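Local coordinates for protein aryl acylamidase (PDB 4YJ6) that probably hydrolyses the amide bond of N-acyl arylamines, as an aryl acylamidase of the amidase signature family, at residues H242-R247 against S251-L256; Q283-D288 against G449-L454. All blocks are in the same frame, centred on the assembly; numbering follows the deposited sequence.

Contact 1: residues H242-R247 against S251-L256; sequences HGFDRR and SLRVKL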
loop_
_atom_site.group_PDB
_atom_site.type_symbol
_atom_site.label_atom_id
_atom_site.label_comp_id
_atom_site.label_asym_id
_atom_site.label_seq_id
_atom_site.Cartn_x
_atom_site.Cartn_y
_atom_site.Cartn_z
ATOM N N HIS A 242 7.675 -12.578 0.409
ATOM C CA HIS A 242 8.495 -12.702 -0.808
ATOM C C HIS A 242 8.729 -14.173 -1.159
ATOM O O HIS A 242 8.583 -15.076 -0.310
ATOM C CB HIS A 242 9.830 -11.944 -0.687
ATOM C CG HIS A 242 10.936 -12.759 -0.092
ATOM N ND1 HIS A 242 11.002 -13.039 1.256
ATOM C CD2 HIS A 242 12.033 -13.323 -0.655
ATOM C CE1 HIS A 242 12.084 -13.767 1.499
ATOM N NE2 HIS A 242 12.725 -13.947 0.358
ATOM N N GLY A 243 9.098 -14.405 -2.420
ATOM C CA GLY A 243 9.594 -15.706 -2.833
ATOM C C GLY A 243 9.042 -16.183 -4.172
ATOM O O GLY A 243 8.015 -15.729 -4.644
ATOM N N PHE A 244 9.761 -17.110 -4.766
ATOM C CA PHE A 244 9.461 -17.628 -6.098
ATOM C C PHE A 244 8.049 -18.224 -6.197
ATOM O O PHE A 244 7.601 -18.966 -5.310
ATOM C CB PHE A 244 10.505 -18.701 -6.442
ATOM C CG PHE A 244 10.307 -19.323 -7.786
ATOM C CD1 PHE A 244 10.501 -18.575 -8.938
ATOM C CD2 PHE A 244 9.943 -20.665 -7.897
ATOM C CE1 PHE A 244 10.322 -19.158 -10.184
ATOM C CE2 PHE A 244 9.761 -21.260 -9.152
ATOM C CZ PHE A 244 9.966 -20.522 -10.291
ATOM N N ASP A 245 7.370 -17.912 -7.300
ATOM C CA ASP A 245 6.149 -18.624 -7.673
ATOM C C ASP A 245 6.145 -18.649 -9.196
ATOM O O ASP A 245 6.070 -17.573 -9.820
ATOM C CB ASP A 245 4.930 -17.865 -7.149
ATOM C CG ASP A 245 3.618 -18.547 -7.490
ATOM O OD1 ASP A 245 3.576 -19.340 -8.436
ATOM O OD2 ASP A 245 2.634 -18.295 -6.782
ATOM N N ARG A 246 6.254 -19.849 -9.788
ATOM C CA ARG A 246 6.375 -19.941 -11.230
ATOM C C ARG A 246 5.176 -19.333 -11.957
ATOM O O ARG A 246 5.294 -18.964 -13.124
ATOM C CB ARG A 246 6.610 -21.414 -11.654
ATOM C CG ARG A 246 5.404 -22.385 -11.351
ATOM C CD ARG A 246 5.733 -23.811 -11.875
ATOM N NE ARG A 246 6.967 -24.280 -11.237
ATOM C CZ ARG A 246 7.039 -24.873 -10.051
ATOM N NH1 ARG A 246 5.942 -25.213 -9.379
ATOM N NH2 ARG A 246 8.235 -25.156 -9.537
ATOM N N ARG A 247 4.035 -19.196 -11.272
ATOM C CA ARG A 247 2.854 -18.606 -11.907
ATOM C C ARG A 247 2.833 -17.085 -12.043
ATOM O O ARG A 247 1.926 -16.532 -12.651
ATOM C CB ARG A 247 1.579 -19.160 -11.252
ATOM C CG ARG A 247 1.329 -20.607 -11.747
ATOM C CD ARG A 247 0.028 -21.196 -11.296
ATOM N NE ARG A 247 -0.173 -22.469 -11.967
ATOM C CZ ARG A 247 0.519 -23.559 -11.707
ATOM N NH1 ARG A 247 1.448 -23.531 -10.725
ATOM N NH2 ARG A 247 0.227 -24.691 -12.388
ATOM N N SER A 251 8.355 -13.400 -11.552
ATOM C CA SER A 251 8.844 -13.882 -10.263
ATOM C C SER A 251 10.349 -14.093 -10.243
ATOM O O SER A 251 10.918 -14.696 -11.172
ATOM C CB SER A 251 8.172 -15.234 -9.913
ATOM O OG SER A 251 8.537 -15.596 -8.597
ATOM N N LEU A 252 10.985 -13.667 -9.142
ATOM C CA LEU A 252 12.409 -13.873 -8.941
ATOM C C LEU A 252 12.679 -15.126 -8.122
ATOM O O LEU A 252 12.065 -15.334 -7.089
ATOM C CB LEU A 252 12.963 -12.680 -8.130
ATOM C CG LEU A 252 12.674 -11.339 -8.795
ATOM C CD1 LEU A 252 13.108 -10.198 -7.854
ATOM C CD2 LEU A 252 13.396 -11.176 -10.136
ATOM N N ARG A 253 13.603 -15.966 -8.571
ATOM C CA ARG A 253 13.858 -17.194 -7.837
ATOM C C ARG A 253 15.016 -16.945 -6.869
ATOM O O ARG A 253 16.130 -17.454 -7.040
ATOM C CB ARG A 253 14.144 -18.343 -8.799
ATOM C CG ARG A 253 13.978 -19.666 -8.040
ATOM C CD ARG A 253 14.693 -20.659 -8.721
ATOM N NE ARG A 253 13.866 -21.336 -9.673
ATOM C CZ ARG A 253 13.204 -22.484 -9.446
ATOM N NH1 ARG A 253 13.191 -23.050 -8.275
ATOM N NH2 ARG A 253 12.508 -23.037 -10.428
ATOM N N VAL A 254 14.757 -16.098 -5.874
ATOM C CA VAL A 254 15.778 -15.786 -4.879
ATOM C C VAL A 254 15.148 -15.705 -3.503
ATOM O O VAL A 254 13.972 -15.373 -3.376
ATOM C CB VAL A 254 16.722 -14.541 -5.235
ATOM C CG1 VAL A 254 16.585 -14.039 -6.683
ATOM C CG2 VAL A 254 16.752 -13.445 -4.170
ATOM N N LYS A 255 15.950 -16.069 -2.500
ATOM C CA LYS A 255 15.515 -16.066 -1.115
ATOM C C LYS A 255 16.366 -15.056 -0.362
ATOM O O LYS A 255 17.600 -15.069 -0.482
ATOM C CB LYS A 255 15.691 -17.441 -0.481
ATOM C CG LYS A 255 14.953 -18.520 -1.241
ATOM C CD LYS A 255 15.106 -19.875 -0.575
ATOM C CE LYS A 255 14.268 -20.916 -1.304
ATOM N NZ LYS A 255 14.383 -22.250 -0.635
ATOM N N LEU A 256 15.694 -14.182 0.384
ATOM C CA LEU A 256 16.388 -13.130 1.157
ATOM C C LEU A 256 15.975 -13.208 2.614
ATOM O O LEU A 256 14.924 -13.745 2.951
ATOM C CB LEU A 256 15.971 -11.747 0.650
ATOM C CG LEU A 256 16.308 -11.428 -0.798
ATOM C CD1 LEU A 256 15.724 -10.048 -1.162
ATOM C CD2 LEU A 256 17.834 -11.451 -0.993
HETATM O O HOH W 1 7.541 -13.928 -6.775
HETATM O O HOH W 2 12.320 -17.699 -3.529
#
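The guanidinium of Arg253 lies on one face of the Phe244 ring. The two planes are 23° apart. Arg253 CZ is over the face, 4.0 Å from the centroid of the Phe244 ring. This is a cation-pi stack. The CG of Arg253 adds a CH-pi contact over the same face, so both the chain and its charged end rest on the ring. A bend at chi3 (-92°) turns the guanidinium back over the phenyl. Backbone Arg246 N sits over the opposite face, toward the rim. An alanine in place of Phe244 would remove this surface, and the Arg253 side chain would probably be left without its platform and freer to move.

Two direct hydrogen bonds join the segments, each from a backbone N-H to a side chain. Asp245 N gives a nearly straight bond to Ser251 OG, 2.9 Å long. Leu256 N donates to His242 NE2 at 3.0 Å, 27° out of the imidazole plane. His242 ND1 is bonded to Met238 O in helix 231-241, so both ring nitrogens are engaged and the ring's rotation is fixed. Phe258 meets the same ring.

Two waters bridge the two segments. One lies between Gly243 O and Ser251 OG and bonds both. The other accepts from Phe244 N and donates to Val254 O.

Within the first segment Asp245 OD1 accepts from Arg247 N, an Asx turn. Arg253 centres an inverse gamma turn.

Both segments belong to the surface loop between helix 231-241 and strand 270-273. As His242 NE2 accepts while ND1 faces a carbonyl oxygen, the ring is probably neutral with its proton on ND1. Side chains and water thus tie together a loop without regular secondary structure.

Contact 2: residues Q283-D288 against G449-L454; sequences QQEIQD and GLIDGL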
loop_
_atom_site.group_PDB
_atom_site.type_symbol
_atom_site.label_atom_id
_atom_site.label_comp_id
_atom_site.label_asym_id
_atom_site.label_seq_id
_atom_site.Cartn_x
_atom_site.Cartn_y
_atom_site.Cartn_z
ATOM N N GLN A 283 3.589 20.803 -2.657
ATOM C CA GLN A 283 3.361 21.818 -1.609
ATOM C C GLN A 283 4.682 22.172 -0.910
ATOM O O GLN A 283 5.473 21.307 -0.492
ATOM C CB GLN A 283 2.279 21.337 -0.614
ATOM C CG GLN A 283 0.925 21.239 -1.270
ATOM C CD GLN A 283 -0.160 20.712 -0.346
ATOM O OE1 GLN A 283 0.122 20.093 0.706
ATOM N NE2 GLN A 283 -1.410 20.954 -0.731
ATOM N N GLN A 284 4.949 23.468 -0.773
ATOM C CA GLN A 284 6.235 23.881 -0.270
ATOM C C GLN A 284 6.566 23.282 1.103
ATOM O O GLN A 284 7.710 22.938 1.369
ATOM C CB GLN A 284 6.284 25.428 -0.188
ATOM C CG GLN A 284 7.632 25.926 0.179
ATOM C CD GLN A 284 8.669 25.578 -0.872
ATOM O OE1 GLN A 284 8.502 25.892 -2.065
ATOM N NE2 GLN A 284 9.755 24.949 -0.443
ATOM N N GLU A 285 5.572 23.173 1.985
ATOM C CA GLU A 285 5.824 22.631 3.319
ATOM C C GLU A 285 6.344 21.175 3.269
ATOM O O GLU A 285 7.141 20.746 4.109
ATOM C CB GLU A 285 4.557 22.672 4.189
ATOM C CG GLU A 285 4.034 24.081 4.437
ATOM C CD GLU A 285 3.160 24.640 3.302
ATOM O OE1 GLU A 285 2.829 23.937 2.296
ATOM O OE2 GLU A 285 2.780 25.830 3.429
ATOM N N ILE A 286 5.856 20.446 2.289
ATOM C CA ILE A 286 6.298 19.058 2.083
ATOM C C ILE A 286 7.734 19.065 1.553
ATOM O O ILE A 286 8.604 18.366 2.079
ATOM C CB ILE A 286 5.380 18.338 1.117
ATOM C CG1 ILE A 286 4.042 18.027 1.813
ATOM C CG2 ILE A 286 6.058 17.000 0.610
ATOM C CD1 ILE A 286 2.993 17.419 0.864
ATOM N N GLN A 287 8.013 19.920 0.567
ATOM C CA GLN A 287 9.396 20.049 0.099
ATOM C C GLN A 287 10.355 20.351 1.252
ATOM O O GLN A 287 11.420 19.738 1.382
ATOM C CB GLN A 287 9.527 21.133 -0.957
ATOM C CG GLN A 287 8.698 20.902 -2.188
ATOM C CD GLN A 287 9.085 21.851 -3.326
ATOM O OE1 GLN A 287 10.272 22.076 -3.585
ATOM N NE2 GLN A 287 8.078 22.422 -3.988
ATOM N N ASP A 288 9.999 21.317 2.090
ATOM C CA ASP A 288 10.879 21.663 3.190
ATOM C C ASP A 288 11.097 20.531 4.177
ATOM O O ASP A 288 12.214 20.338 4.698
ATOM C CB ASP A 288 10.329 22.883 3.963
ATOM C CG ASP A 288 10.319 24.153 3.127
ATOM O OD1 ASP A 288 10.977 24.195 2.057
ATOM O OD2 ASP A 288 9.633 25.110 3.563
ATOM N N GLY A 449 7.418 13.110 9.494
ATOM C CA GLY A 449 6.985 14.133 10.445
ATOM C C GLY A 449 5.560 14.595 10.230
ATOM O O GLY A 449 4.807 14.005 9.459
ATOM N N LEU A 450 5.158 15.662 10.935
ATOM C CA LEU A 450 3.821 16.221 10.774
ATOM C C LEU A 450 3.891 17.667 10.273
ATOM O O LEU A 450 4.836 18.400 10.590
ATOM C CB LEU A 450 3.072 16.253 12.109
ATOM C CG LEU A 450 2.966 14.962 12.892
ATOM C CD1 LEU A 450 2.271 15.266 14.227
ATOM C CD2 LEU A 450 2.203 13.889 12.064
ATOM N N ILE A 451 2.898 18.036 9.476
ATOM C CA ILE A 451 2.710 19.407 9.017
ATOM C C ILE A 451 1.310 19.773 9.433
ATOM O O ILE A 451 0.329 19.147 9.012
ATOM C CB ILE A 451 2.913 19.517 7.486
ATOM C CG1 ILE A 451 4.381 19.176 7.165
ATOM C CG2 ILE A 451 2.540 20.938 6.965
ATOM C CD1 ILE A 451 4.696 18.952 5.683
ATOM N N ASP A 452 1.211 20.771 10.311
ATOM C CA ASP A 452 -0.096 21.175 10.841
ATOM C C ASP A 452 -0.899 19.966 11.355
ATOM O O ASP A 452 -2.096 19.854 11.109
ATOM C CB ASP A 452 -0.886 21.908 9.764
ATOM C CG ASP A 452 -2.035 22.753 10.338
ATOM O OD1 ASP A 452 -2.014 23.043 11.558
ATOM O OD2 ASP A 452 -2.953 23.132 9.565
ATOM N N GLY A 453 -0.222 19.074 12.064
ATOM C CA GLY A 453 -0.874 17.979 12.757
ATOM C C GLY A 453 -1.134 16.742 11.892
ATOM O O GLY A 453 -1.638 15.744 12.394
ATOM N N LEU A 454 -0.788 16.805 10.604
ATOM C CA LEU A 454 -1.073 15.698 9.683
ATOM C C LEU A 454 0.237 15.090 9.137
ATOM O O LEU A 454 1.241 15.772 8.939
ATOM C CB LEU A 454 -1.946 16.164 8.525
ATOM C CG LEU A 454 -3.371 16.606 8.859
ATOM C CD1 LEU A 454 -4.071 16.997 7.570
ATOM C CD2 LEU A 454 -4.098 15.471 9.598
#
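Ile451 reaches from the end of a beta hairpin to the first turn of a helix, where it meets Glu285 and Ile286. The hairpin joins strands 443-451 and 454-462 of the large mixed sheet in this amidase signature fold. Its tip is a type I' turn from Ile451 to Leu454, with Asp452 and Gly453 at its two central positions. Backbone bonds in both directions between Ile451 and Leu454 close it.

The two branches of Ile451 take different partners. CG2 of Ile451 is anti to the backbone N and lies 3.8 Å from Glu285 CB. CD1, at the end of the longer branch, approaches both Glu285 and Ile286. Ile451 CD1 is 4.0 Å from Ile286 CG1. The Ile286 and Ile451 side chains cross at about a right angle, so they touch at this point and do not lie alongside each other.

Glu285 contributes its aliphatic base. Its CB points toward the hairpin, but the chain bends at chi2 (83°) and carries the carboxylate away. The apolar part of an exposed acid therefore packs on Ile451.

No hydrogen bond crosses this contact. Polar bonds run within the helix start instead. Gln283 is at the N-cap position, and its OE1 accepts from Met403 N. Gln284 NE2 donates to Asp288 OD1 one turn on. Ile286 also touches Met403, as does Leu454 of the hairpin, so the loop holding Met403 adjoins both elements.

The closest approach is not between side chains: the methyl CD1 of Ile451 is 3.4 Å from the backbone oxygen Glu285 O.

In the fold
Contacts 1 and 2 lie on opposite sides of the chain's centre, their own centres about 38 Å apart. They share no helix or strand. Contact 1 is a surface contact and local, with three residues between its segments. Contact 2 is partly buried and joins a helix to a hairpin 161 residues away in sequence. The chemistry differs accordingly. The irregular loop of contact 1 is held by polar bonds, water and a cation-pi stack. In contact 2 the helix and hairpin each bond their own backbones, and apolar packing joins them. The buried surface is 406 Å² in contact 1 and 120 Å² in contact 2.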